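Long-range contacts in protease LasA (Pseudomonas aeruginosa, PDB 3IT5), which cleaves glycine-rich peptides as a secreted zinc endopeptidase, cutting pentaglycine cross-links of staphylococcal peptidoglycan and degrading host elastin: residues Q8-P19 with A171-L180; Y79-V87 with K98-A109. All coordinates share one frame; numbering follows the deposited sequence.

Contact 1 (Q8-P19 with A171-L180)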
loop_
_atom_site.group_PDB
_atom_site.type_symbol
_atom_site.label_atom_id
_atom_site.label_comp_id
_atom_site.label_asym_id
_atom_site.label_seq_id
_atom_site.Cartn_x
_atom_site.Cartn_y
_atom_site.Cartn_z
ATOM N N GLN A 8 2.734 7.947 -4.949
ATOM C CA GLN A 8 1.389 7.688 -5.448
ATOM C C GLN A 8 0.864 6.430 -4.745
ATOM O O GLN A 8 1.600 5.783 -3.995
ATOM C CB GLN A 8 1.410 7.473 -6.971
ATOM C CG GLN A 8 2.254 6.274 -7.424
ATOM C CD GLN A 8 1.792 5.663 -8.733
ATOM O OE1 GLN A 8 1.312 4.528 -8.757
ATOM N NE2 GLN A 8 1.932 6.399 -9.821
ATOM N N LEU A 9 -0.395 6.079 -4.997
ATOM C CA LEU A 9 -0.981 4.841 -4.472
ATOM C C LEU A 9 -0.378 3.611 -5.172
ATOM O O LEU A 9 -0.046 3.681 -6.361
ATOM C CB LEU A 9 -2.508 4.866 -4.634
ATOM C CG LEU A 9 -3.251 5.990 -3.902
ATOM C CD1 LEU A 9 -4.622 6.256 -4.544
ATOM C CD2 LEU A 9 -3.387 5.694 -2.402
ATOM N N PRO A 10 -0.237 2.483 -4.439
ATOM C CA PRO A 10 0.464 1.295 -4.956
ATOM C C PRO A 10 -0.338 0.415 -5.930
ATOM O O PRO A 10 -0.286 -0.820 -5.845
ATOM C CB PRO A 10 0.822 0.524 -3.677
ATOM C CG PRO A 10 -0.268 0.868 -2.730
ATOM C CD PRO A 10 -0.655 2.297 -3.034
ATOM N N TRP A 11 -1.086 1.050 -6.832
ATOM C CA TRP A 11 -1.658 0.362 -7.989
ATOM C C TRP A 11 -1.545 1.235 -9.234
ATOM O O TRP A 11 -1.205 2.414 -9.136
ATOM C CB TRP A 11 -3.102 -0.083 -7.746
ATOM C CG TRP A 11 -4.056 0.985 -7.288
ATOM C CD1 TRP A 11 -4.785 1.833 -8.076
ATOM C CD2 TRP A 11 -4.416 1.289 -5.932
ATOM N NE1 TRP A 11 -5.569 2.653 -7.293
ATOM C CE2 TRP A 11 -5.360 2.340 -5.974
ATOM C CE3 TRP A 11 -4.028 0.777 -4.685
ATOM C CZ2 TRP A 11 -5.925 2.886 -4.819
ATOM C CZ3 TRP A 11 -4.586 1.327 -3.534
ATOM C CH2 TRP A 11 -5.526 2.369 -3.611
ATOM N N ARG A 12 -1.809 0.644 -10.397
ATOM C CA ARG A 12 -1.655 1.337 -11.673
ATOM C C ARG A 12 -2.397 2.670 -11.728
ATOM O O ARG A 12 -3.543 2.779 -11.294
ATOM C CB ARG A 12 -2.131 0.461 -12.826
ATOM C CG ARG A 12 -1.212 -0.691 -13.194
ATOM C CD ARG A 12 -1.988 -1.684 -14.039
ATOM N NE ARG A 12 -1.117 -2.556 -14.823
ATOM C CZ ARG A 12 -1.543 -3.388 -15.772
ATOM N NH1 ARG A 12 -2.837 -3.464 -16.069
ATOM N NH2 ARG A 12 -0.668 -4.140 -16.430
ATOM N N GLN A 13 -1.721 3.675 -12.274
ATOM C CA GLN A 13 -2.318 4.980 -12.518
ATOM C C GLN A 13 -3.539 4.837 -13.433
ATOM O O GLN A 13 -3.512 4.067 -14.397
ATOM C CB GLN A 13 -1.281 5.890 -13.163
ATOM C CG GLN A 13 -1.458 7.351 -12.842
ATOM C CD GLN A 13 -0.459 8.219 -13.566
ATOM O OE1 GLN A 13 0.638 8.472 -13.066
ATOM N NE2 GLN A 13 -0.821 8.665 -14.764
ATOM N N GLY A 14 -4.607 5.568 -13.123
ATOM C CA GLY A 14 -5.833 5.530 -13.927
ATOM C C GLY A 14 -6.850 4.503 -13.456
ATOM O O GLY A 14 -7.957 4.410 -14.003
ATOM N N TYR A 15 -6.476 3.735 -12.436
ATOM C CA TYR A 15 -7.326 2.673 -11.905
ATOM C C TYR A 15 -7.649 2.907 -10.421
ATOM O O TYR A 15 -7.018 3.735 -9.764
ATOM C CB TYR A 15 -6.687 1.298 -12.161
ATOM C CG TYR A 15 -6.446 1.022 -13.638
ATOM C CD1 TYR A 15 -7.388 0.328 -14.407
ATOM C CD2 TYR A 15 -5.288 1.478 -14.271
ATOM C CE1 TYR A 15 -7.167 0.087 -15.773
ATOM C CE2 TYR A 15 -5.059 1.245 -15.624
ATOM C CZ TYR A 15 -5.998 0.549 -16.368
ATOM O OH TYR A 15 -5.755 0.331 -17.707
ATOM N N SER A 16 -8.649 2.193 -9.913
ATOM C CA SER A 16 -9.184 2.438 -8.576
ATOM C C SER A 16 -9.328 1.146 -7.773
ATOM O O SER A 16 -9.969 0.193 -8.226
ATOM C CB SER A 16 -10.548 3.134 -8.672
ATOM O OG SER A 16 -10.474 4.325 -9.437
ATOM N N TRP A 17 -8.726 1.123 -6.587
ATOM C CA TRP A 17 -8.884 0.006 -5.654
ATOM C C TRP A 17 -9.551 0.485 -4.375
ATOM O O TRP A 17 -9.605 1.692 -4.110
ATOM C CB TRP A 17 -7.520 -0.601 -5.306
ATOM C CG TRP A 17 -6.881 -1.420 -6.387
ATOM C CD1 TRP A 17 -7.268 -1.524 -7.694
ATOM C CD2 TRP A 17 -5.703 -2.220 -6.255
ATOM N NE1 TRP A 17 -6.414 -2.353 -8.377
ATOM C CE2 TRP A 17 -5.442 -2.792 -7.519
ATOM C CE3 TRP A 17 -4.847 -2.516 -5.186
ATOM C CZ2 TRP A 17 -4.362 -3.646 -7.744
ATOM C CZ3 TRP A 17 -3.763 -3.353 -5.415
ATOM C CH2 TRP A 17 -3.532 -3.910 -6.684
ATOM N N GLN A 18 -10.037 -0.468 -3.580
ATOM C CA GLN A 18 -10.663 -0.174 -2.289
ATOM C C GLN A 18 -9.693 -0.393 -1.126
ATOM O O GLN A 18 -9.288 -1.532 -0.866
ATOM C CB GLN A 18 -11.879 -1.071 -2.061
ATOM C CG GLN A 18 -13.015 -0.921 -3.051
ATOM C CD GLN A 18 -14.114 -1.925 -2.778
ATOM O OE1 GLN A 18 -14.342 -2.314 -1.629
ATOM N NE2 GLN A 18 -14.795 -2.359 -3.831
ATOM N N PRO A 19 -9.339 0.686 -0.403
ATOM C CA PRO A 19 -8.483 0.517 0.774
ATOM C C PRO A 19 -9.283 0.206 2.038
ATOM O O PRO A 19 -10.480 0.494 2.099
ATOM C CB PRO A 19 -7.801 1.880 0.904
ATOM C CG PRO A 19 -8.826 2.858 0.353
ATOM C CD PRO A 19 -9.690 2.103 -0.637
ATOM N N ALA A 171 -12.911 4.356 3.485
ATOM C CA ALA A 171 -12.533 2.956 3.349
ATOM C C ALA A 171 -13.649 2.215 2.623
ATOM O O ALA A 171 -14.830 2.529 2.806
ATOM C CB ALA A 171 -12.289 2.342 4.707
ATOM N N PHE A 172 -13.254 1.265 1.777
ATOM C CA PHE A 172 -14.172 0.408 1.012
ATOM C C PHE A 172 -14.990 1.133 -0.071
ATOM O O PHE A 172 -16.080 0.690 -0.446
ATOM C CB PHE A 172 -15.048 -0.444 1.949
ATOM C CG PHE A 172 -14.251 -1.290 2.914
ATOM C CD1 PHE A 172 -14.413 -1.145 4.285
ATOM C CD2 PHE A 172 -13.325 -2.217 2.446
ATOM C CE1 PHE A 172 -13.672 -1.915 5.176
ATOM C CE2 PHE A 172 -12.578 -2.992 3.332
ATOM C CZ PHE A 172 -12.756 -2.842 4.698
ATOM N N ARG A 173 -14.450 2.250 -0.559
ATOM C CA ARG A 173 -14.920 2.870 -1.799
ATOM C C ARG A 173 -13.768 2.916 -2.806
ATOM O O ARG A 173 -12.603 2.928 -2.401
ATOM C CB ARG A 173 -15.482 4.276 -1.553
ATOM C CG ARG A 173 -16.988 4.310 -1.274
ATOM C CD ARG A 173 -17.284 4.107 0.201
ATOM N NE ARG A 173 -18.702 4.272 0.520
ATOM C CZ ARG A 173 -19.176 4.490 1.746
ATOM N NH1 ARG A 173 -18.350 4.583 2.778
ATOM N NH2 ARG A 173 -20.479 4.623 1.942
ATOM N N PRO A 174 -14.086 2.919 -4.119
ATOM C CA PRO A 174 -13.031 2.985 -5.136
ATOM C C PRO A 174 -12.208 4.259 -5.002
ATOM O O PRO A 174 -12.765 5.353 -4.970
ATOM C CB PRO A 174 -13.811 2.990 -6.455
ATOM C CG PRO A 174 -15.120 2.342 -6.123
ATOM C CD PRO A 174 -15.424 2.782 -4.727
ATOM N N LEU A 175 -10.890 4.107 -4.908
ATOM C CA LEU A 175 -9.991 5.246 -4.752
ATOM C C LEU A 175 -9.158 5.428 -6.018
ATOM O O LEU A 175 -8.208 4.679 -6.257
ATOM C CB LEU A 175 -9.083 5.046 -3.527
ATOM C CG LEU A 175 -8.241 6.222 -3.021
ATOM C CD1 LEU A 175 -9.140 7.378 -2.595
ATOM C CD2 LEU A 175 -7.352 5.778 -1.861
ATOM N N TYR A 176 -9.525 6.422 -6.826
ATOM C CA TYR A 176 -8.824 6.702 -8.084
ATOM C C TYR A 176 -7.385 7.147 -7.849
ATOM O O TYR A 176 -7.122 7.989 -6.995
ATOM C CB TYR A 176 -9.567 7.753 -8.926
ATOM C CG TYR A 176 -8.925 7.992 -10.282
ATOM C CD1 TYR A 176 -8.073 9.082 -10.491
ATOM C CD2 TYR A 176 -9.146 7.117 -11.344
ATOM C CE1 TYR A 176 -7.468 9.303 -11.729
ATOM C CE2 TYR A 176 -8.550 7.328 -12.587
ATOM C CZ TYR A 176 -7.711 8.423 -12.770
ATOM O OH TYR A 176 -7.118 8.638 -13.993
ATOM N N ASN A 177 -6.467 6.568 -8.622
ATOM C CA ASN A 177 -5.049 6.908 -8.555
ATOM C C ASN A 177 -4.632 7.774 -9.746
ATOM O O ASN A 177 -4.455 7.263 -10.851
ATOM C CB ASN A 177 -4.196 5.633 -8.494
ATOM C CG ASN A 177 -2.704 5.924 -8.381
ATOM O OD1 ASN A 177 -2.294 7.042 -8.062
ATOM N ND2 ASN A 177 -1.886 4.912 -8.633
ATOM N N PRO A 178 -4.474 9.095 -9.523
ATOM C CA PRO A 178 -4.089 9.984 -10.621
ATOM C C PRO A 178 -2.579 9.999 -10.898
ATOM O O PRO A 178 -2.155 10.451 -11.963
ATOM C CB PRO A 178 -4.584 11.355 -10.149
ATOM C CG PRO A 178 -4.582 11.277 -8.666
ATOM C CD PRO A 178 -4.702 9.830 -8.263
ATOM N N GLY A 179 -1.791 9.486 -9.955
ATOM C CA GLY A 179 -0.333 9.451 -10.078
ATOM C C GLY A 179 0.343 10.251 -8.984
ATOM O O GLY A 179 -0.246 10.487 -7.925
ATOM N N LEU A 180 1.581 10.667 -9.237
ATOM C CA LEU A 180 2.305 11.526 -8.305
ATOM C C LEU A 180 1.733 12.931 -8.325
ATOM O O LEU A 180 1.391 13.450 -9.386
ATOM C CB LEU A 180 3.798 11.585 -8.647
ATOM C CG LEU A 180 4.651 10.324 -8.515
ATOM C CD1 LEU A 180 6.016 10.554 -9.150
ATOM C CD2 LEU A 180 4.798 9.905 -7.060
HETATM O O HOH W 1 -1.906 8.359 -5.991
HETATM O O HOH W 2 2.483 10.538 -11.798
#
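Trp17 and Leu175 form an antiparallel hydrogen-bonded pair, Leu175 N lying 2.8 Å from Trp17 O, and Ser16 and Tyr176 form the non-hydrogen-bonded pair beside it. The backbone pairing continues beyond these short strands. Phe172 N bonds to Pro19 O and Asn177 N to Tyr15 O. Gly14 N reaches Asn177 O at 2.8 Å in an almost straight bond (178°). Gly14 belongs to the type II turn Arg12-Tyr15, and the Tyr176 ring leans on it, with CE2 3.3 Å from Gly14 O.

Asn177 carries much of the side-chain contact. Its CG is anti to the backbone N (chi1 -178°), which sends the amide in against Leu9 and Trp11. ND2 makes a short but weak bond of 2.6 Å to Trp11 O. OD1 accepts from Gly179 N in an Asx turn, and also from a water that Leu9 N donates to. The Trp11 indole lies between Leu9 CB and Trp17 CB on opposite faces. Its edge meets Leu175 O in plane, with CZ2 3.2 Å from that oxygen. Leu175 CD2 touches both Leu9 CD1 and Pro19 CG at 3.9 Å, and Tyr142 also packs on Leu175.

The contact thus joins the N-terminal loop and strand 16-19 to the C-terminal segment. The buried Asn177 amide is held by backbone groups and a water, next to an apolar patch centred on Leu175.

Contact 2 (Y79-V87 with K98-A109); sequences YYHMDQIQV and KLGVYAGNINTA
His81 has CG anti to its own carbonyl carbon (chi1 -52°), and this swings the imidazole toward the end of helix 106-109. There ND1 donates to Ala109 O, which lies 2.7 Å away in the ring plane. The bond is nearly straight (170°) and helps set the rotation of the ring. Tyr80 CD2 lies over one face of the imidazole. Leu99 CG is likewise anti to the carbonyl carbon. Its CD1 sits squarely over the Tyr79 ring, 3.8 Å from the centroid and 3° off the normal, a CH-pi contact. The bent Met82 chain brings CE to 4.0 Å from Leu99 CB.

The backbones pair as antiparallel strands. Asp83 and Val101 exchange two bonds, the shorter from Asp83 N to Val101 O at 2.8 Å. Ala103 N bonds to His81 O, and Gln86 N to Leu99 O. Leu99 and Gly100 form a classic beta bulge opposite Val51. Gly100 CA comes 3.5 Å from Gln84 O, an approach that the lack of a side chain allows. Asn105 caps the helix: its OD1 accepts from both Thr108 N and Thr108 OG1. Thr108 CG2 then rests 3.4 Å from Asp83 OD1, while a water links Asp83 OD2 to Gly104 N.

His81 is a probable proton donor or acceptor. Its ring also meets His120 and lies near the zinc ligand His122. Ala109 O, at the end of the helix capped by Asn105, probably helps to position His81 beside the zinc, as a second-shell group would.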
loop_
_atom_site.group_PDB
_atom_site.type_symbol
_atom_site.label_atom_id
_atom_site.label_comp_id
_atom_site.label_asym_id
_atom_site.label_seq_id
_atom_site.Cartn_x
_atom_site.Cartn_y
_atom_site.Cartn_z
ATOM N N TYR A 79 5.537 -4.183 0.681
ATOM C CA TYR A 79 4.456 -4.797 -0.078
ATOM C C TYR A 79 4.402 -6.278 0.282
ATOM O O TYR A 79 5.310 -7.039 -0.056
ATOM C CB TYR A 79 4.687 -4.622 -1.586
ATOM C CG TYR A 79 4.928 -3.187 -2.003
ATOM C CD1 TYR A 79 6.185 -2.589 -1.834
ATOM C CD2 TYR A 79 3.907 -2.427 -2.558
ATOM C CE1 TYR A 79 6.404 -1.276 -2.196
ATOM C CE2 TYR A 79 4.123 -1.112 -2.936
ATOM C CZ TYR A 79 5.368 -0.541 -2.749
ATOM O OH TYR A 79 5.580 0.766 -3.127
ATOM N N TYR A 80 3.346 -6.676 0.987
ATOM C CA TYR A 80 3.195 -8.063 1.409
ATOM C C TYR A 80 1.928 -8.648 0.799
ATOM O O TYR A 80 1.087 -7.914 0.269
ATOM C CB TYR A 80 3.209 -8.174 2.947
ATOM C CG TYR A 80 3.313 -9.594 3.478
ATOM C CD1 TYR A 80 4.337 -10.448 3.060
ATOM C CD2 TYR A 80 2.397 -10.078 4.409
ATOM C CE1 TYR A 80 4.435 -11.752 3.551
ATOM C CE2 TYR A 80 2.488 -11.385 4.907
ATOM C CZ TYR A 80 3.501 -12.209 4.472
ATOM O OH TYR A 80 3.586 -13.489 4.960
ATOM N N HIS A 81 1.804 -9.973 0.872
ATOM C CA HIS A 81 0.768 -10.722 0.156
ATOM C C HIS A 81 0.934 -10.553 -1.360
ATOM O O HIS A 81 -0.040 -10.378 -2.086
ATOM C CB HIS A 81 -0.646 -10.318 0.589
ATOM C CG HIS A 81 -0.876 -10.364 2.067
ATOM N ND1 HIS A 81 -0.575 -11.466 2.841
ATOM C CD2 HIS A 81 -1.428 -9.454 2.906
ATOM C CE1 HIS A 81 -0.908 -11.222 4.097
ATOM N NE2 HIS A 81 -1.430 -10.010 4.162
ATOM N N MET A 82 2.182 -10.608 -1.817
ATOM C CA MET A 82 2.512 -10.470 -3.235
ATOM C C MET A 82 2.594 -11.827 -3.920
ATOM O O MET A 82 2.684 -12.866 -3.263
ATOM C CB MET A 82 3.843 -9.732 -3.408
ATOM C CG MET A 82 3.835 -8.273 -2.973
ATOM S SD MET A 82 2.813 -7.228 -4.022
ATOM C CE MET A 82 3.667 -7.344 -5.601
ATOM N N ASP A 83 2.552 -11.806 -5.248
ATOM C CA ASP A 83 2.709 -13.006 -6.061
ATOM C C ASP A 83 3.262 -12.584 -7.415
ATOM O O ASP A 83 3.186 -11.407 -7.777
ATOM C CB ASP A 83 1.358 -13.723 -6.219
ATOM C CG ASP A 83 1.485 -15.115 -6.839
ATOM O OD1 ASP A 83 2.581 -15.720 -6.794
ATOM O OD2 ASP A 83 0.471 -15.611 -7.372
ATOM N N GLN A 84 3.843 -13.538 -8.145
ATOM C CA GLN A 84 4.292 -13.319 -9.521
ATOM C C GLN A 84 5.201 -12.087 -9.622
ATOM O O GLN A 84 5.027 -11.225 -10.497
ATOM C CB GLN A 84 3.079 -13.216 -10.462
ATOM C CG GLN A 84 2.163 -14.451 -10.431
ATOM C CD GLN A 84 0.922 -14.315 -11.304
ATOM O OE1 GLN A 84 0.888 -13.526 -12.246
ATOM N NE2 GLN A 84 -0.101 -15.101 -10.996
ATOM N N ILE A 85 6.170 -12.020 -8.711
ATOM C CA ILE A 85 7.103 -10.898 -8.639
ATOM C C ILE A 85 7.925 -10.786 -9.920
ATOM O O ILE A 85 8.574 -11.744 -10.350
ATOM C CB ILE A 85 8.011 -10.973 -7.385
ATOM C CG1 ILE A 85 7.144 -11.022 -6.117
ATOM C CG2 ILE A 85 8.977 -9.781 -7.348
ATOM C CD1 ILE A 85 7.921 -10.980 -4.803
ATOM N N GLN A 86 7.860 -9.612 -10.538
ATOM C CA GLN A 86 8.513 -9.387 -11.817
ATOM C C GLN A 86 9.630 -8.340 -11.743
ATOM O O GLN A 86 10.012 -7.748 -12.755
ATOM C CB GLN A 86 7.481 -9.043 -12.894
ATOM C CG GLN A 86 6.676 -7.784 -12.648
ATOM C CD GLN A 86 5.887 -7.366 -13.872
ATOM O OE1 GLN A 86 5.117 -8.151 -14.425
ATOM N NE2 GLN A 86 6.072 -6.121 -14.299
ATOM N N VAL A 87 10.149 -8.127 -10.538
ATOM C CA VAL A 87 11.312 -7.257 -10.332
ATOM C C VAL A 87 12.410 -8.027 -9.585
ATOM O O VAL A 87 12.143 -9.092 -9.015
ATOM C CB VAL A 87 10.946 -5.930 -9.606
ATOM C CG1 VAL A 87 10.266 -4.954 -10.575
ATOM C CG2 VAL A 87 10.076 -6.185 -8.381
ATOM N N LYS A 98 5.292 -1.870 -12.349
ATOM C CA LYS A 98 4.603 -3.073 -11.888
ATOM C C LYS A 98 5.558 -4.025 -11.170
ATOM O O LYS A 98 6.544 -4.481 -11.746
ATOM C CB LYS A 98 3.884 -3.780 -13.044
ATOM C CG LYS A 98 3.197 -5.083 -12.649
ATOM C CD LYS A 98 2.263 -5.573 -13.754
ATOM C CE LYS A 98 1.722 -6.973 -13.457
ATOM N NZ LYS A 98 0.646 -7.344 -14.429
ATOM N N LEU A 99 5.250 -4.310 -9.908
ATOM C CA LEU A 99 6.064 -5.201 -9.075
ATOM C C LEU A 99 5.591 -6.647 -9.168
ATOM O O LEU A 99 6.356 -7.579 -8.899
ATOM C CB LEU A 99 6.022 -4.742 -7.614
ATOM C CG LEU A 99 6.372 -3.280 -7.306
ATOM C CD1 LEU A 99 6.350 -3.032 -5.798
ATOM C CD2 LEU A 99 7.728 -2.905 -7.890
ATOM N N GLY A 100 4.319 -6.819 -9.529
ATOM C CA GLY A 100 3.704 -8.134 -9.648
ATOM C C GLY A 100 2.195 -8.049 -9.500
ATOM O O GLY A 100 1.544 -7.165 -10.071
ATOM N N VAL A 101 1.639 -8.977 -8.728
ATOM C CA VAL A 101 0.213 -8.976 -8.409
ATOM C C VAL A 101 0.053 -9.271 -6.930
ATOM O O VAL A 101 0.991 -9.769 -6.298
ATOM C CB VAL A 101 -0.574 -10.036 -9.234
ATOM C CG1 VAL A 101 -0.690 -9.618 -10.701
ATOM C CG2 VAL A 101 0.080 -11.419 -9.121
ATOM N N TYR A 102 -1.110 -8.953 -6.362
ATOM C CA TYR A 102 -1.422 -9.494 -5.045
ATOM C C TYR A 102 -1.913 -10.929 -5.202
ATOM O O TYR A 102 -2.454 -11.295 -6.246
ATOM C CB TYR A 102 -2.367 -8.601 -4.223
ATOM C CG TYR A 102 -3.740 -8.313 -4.796
ATOM C CD1 TYR A 102 -4.791 -9.216 -4.639
ATOM C CD2 TYR A 102 -4.004 -7.105 -5.441
ATOM C CE1 TYR A 102 -6.061 -8.941 -5.145
ATOM C CE2 TYR A 102 -5.272 -6.817 -5.948
ATOM C CZ TYR A 102 -6.292 -7.737 -5.797
ATOM O OH TYR A 102 -7.542 -7.458 -6.297
ATOM N N ALA A 103 -1.687 -11.748 -4.179
ATOM C CA ALA A 103 -1.911 -13.192 -4.287
ATOM C C ALA A 103 -3.390 -13.582 -4.289
ATOM O O ALA A 103 -4.192 -13.041 -3.522
ATOM C CB ALA A 103 -1.151 -13.932 -3.183
ATOM N N GLY A 104 -3.737 -14.519 -5.170
ATOM C CA GLY A 104 -5.096 -15.071 -5.244
ATOM C C GLY A 104 -5.225 -16.430 -4.578
ATOM O O GLY A 104 -6.266 -17.087 -4.685
ATOM N N ASN A 105 -4.156 -16.865 -3.917
ATOM C CA ASN A 105 -4.185 -18.072 -3.099
ATOM C C ASN A 105 -3.503 -17.845 -1.751
ATOM O O ASN A 105 -2.426 -17.239 -1.685
ATOM C CB ASN A 105 -3.584 -19.271 -3.840
ATOM C CG ASN A 105 -2.116 -19.095 -4.145
ATOM O OD1 ASN A 105 -1.264 -19.520 -3.365
ATOM N ND2 ASN A 105 -1.807 -18.470 -5.268
ATOM N N ILE A 106 -4.143 -18.323 -0.686
ATOM C CA ILE A 106 -3.682 -18.101 0.690
ATOM C C ILE A 106 -2.269 -18.642 0.933
ATOM O O ILE A 106 -1.541 -18.158 1.799
ATOM C CB ILE A 106 -4.677 -18.713 1.723
ATOM C CG1 ILE A 106 -4.525 -18.034 3.091
ATOM C CG2 ILE A 106 -4.517 -20.242 1.816
ATOM C CD1 ILE A 106 -5.708 -18.238 4.038
ATOM N N ASN A 107 -1.897 -19.650 0.150
ATOM C CA ASN A 107 -0.627 -20.341 0.304
ATOM C C ASN A 107 0.529 -19.395 0.007
ATOM O O ASN A 107 1.451 -19.241 0.818
ATOM C CB ASN A 107 -0.595 -21.569 -0.617
ATOM C CG ASN A 107 -1.955 -22.273 -0.704
ATOM O OD1 ASN A 107 -2.966 -21.673 -1.098
ATOM N ND2 ASN A 107 -1.984 -23.539 -0.335
ATOM N N THR A 108 0.460 -18.754 -1.155
ATOM C CA THR A 108 1.434 -17.738 -1.537
ATOM C C THR A 108 1.243 -16.491 -0.679
ATOM O O THR A 108 2.218 -15.933 -0.175
ATOM C CB THR A 108 1.334 -17.397 -3.029
ATOM O OG1 THR A 108 1.408 -18.612 -3.790
ATOM C CG2 THR A 108 2.467 -16.464 -3.453
ATOM N N ALA A 109 -0.016 -16.090 -0.489
ATOM C CA ALA A 109 -0.370 -14.917 0.316
ATOM C C ALA A 109 0.314 -14.877 1.682
ATOM O O ALA A 109 0.593 -13.800 2.221
ATOM C CB ALA A 109 -1.886 -14.822 0.478
HETATM O O HOH W 3 -2.187 -14.587 -7.535
HETATM O O HOH W 4 7.931 -4.227 -13.963
#

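How the contacts relate
From the N terminus, residues 8-19 come first and pair with residues 171-180, near the C terminus. Contact 1 thus closes a loop of 151 residues that includes the zinc ligands His23, Asp36 and His122. Contact 2 lies within that loop and closes a much shorter one, with ten residues between 79-87 and 98-109. The two do not cross. Both reach the same antiparallel sheet, which contact 1 joins through strands 16-19 and 175-176 and contact 2 through strands 75-83 and 98-102. They also touch directly. The Trp17 and Tyr102 rings meet edge-to-face, Pro10 packs on Tyr79, and Arg12 and Lys98 bring like charges close. Together they tie segments near both chain ends to the sheet that carries His81.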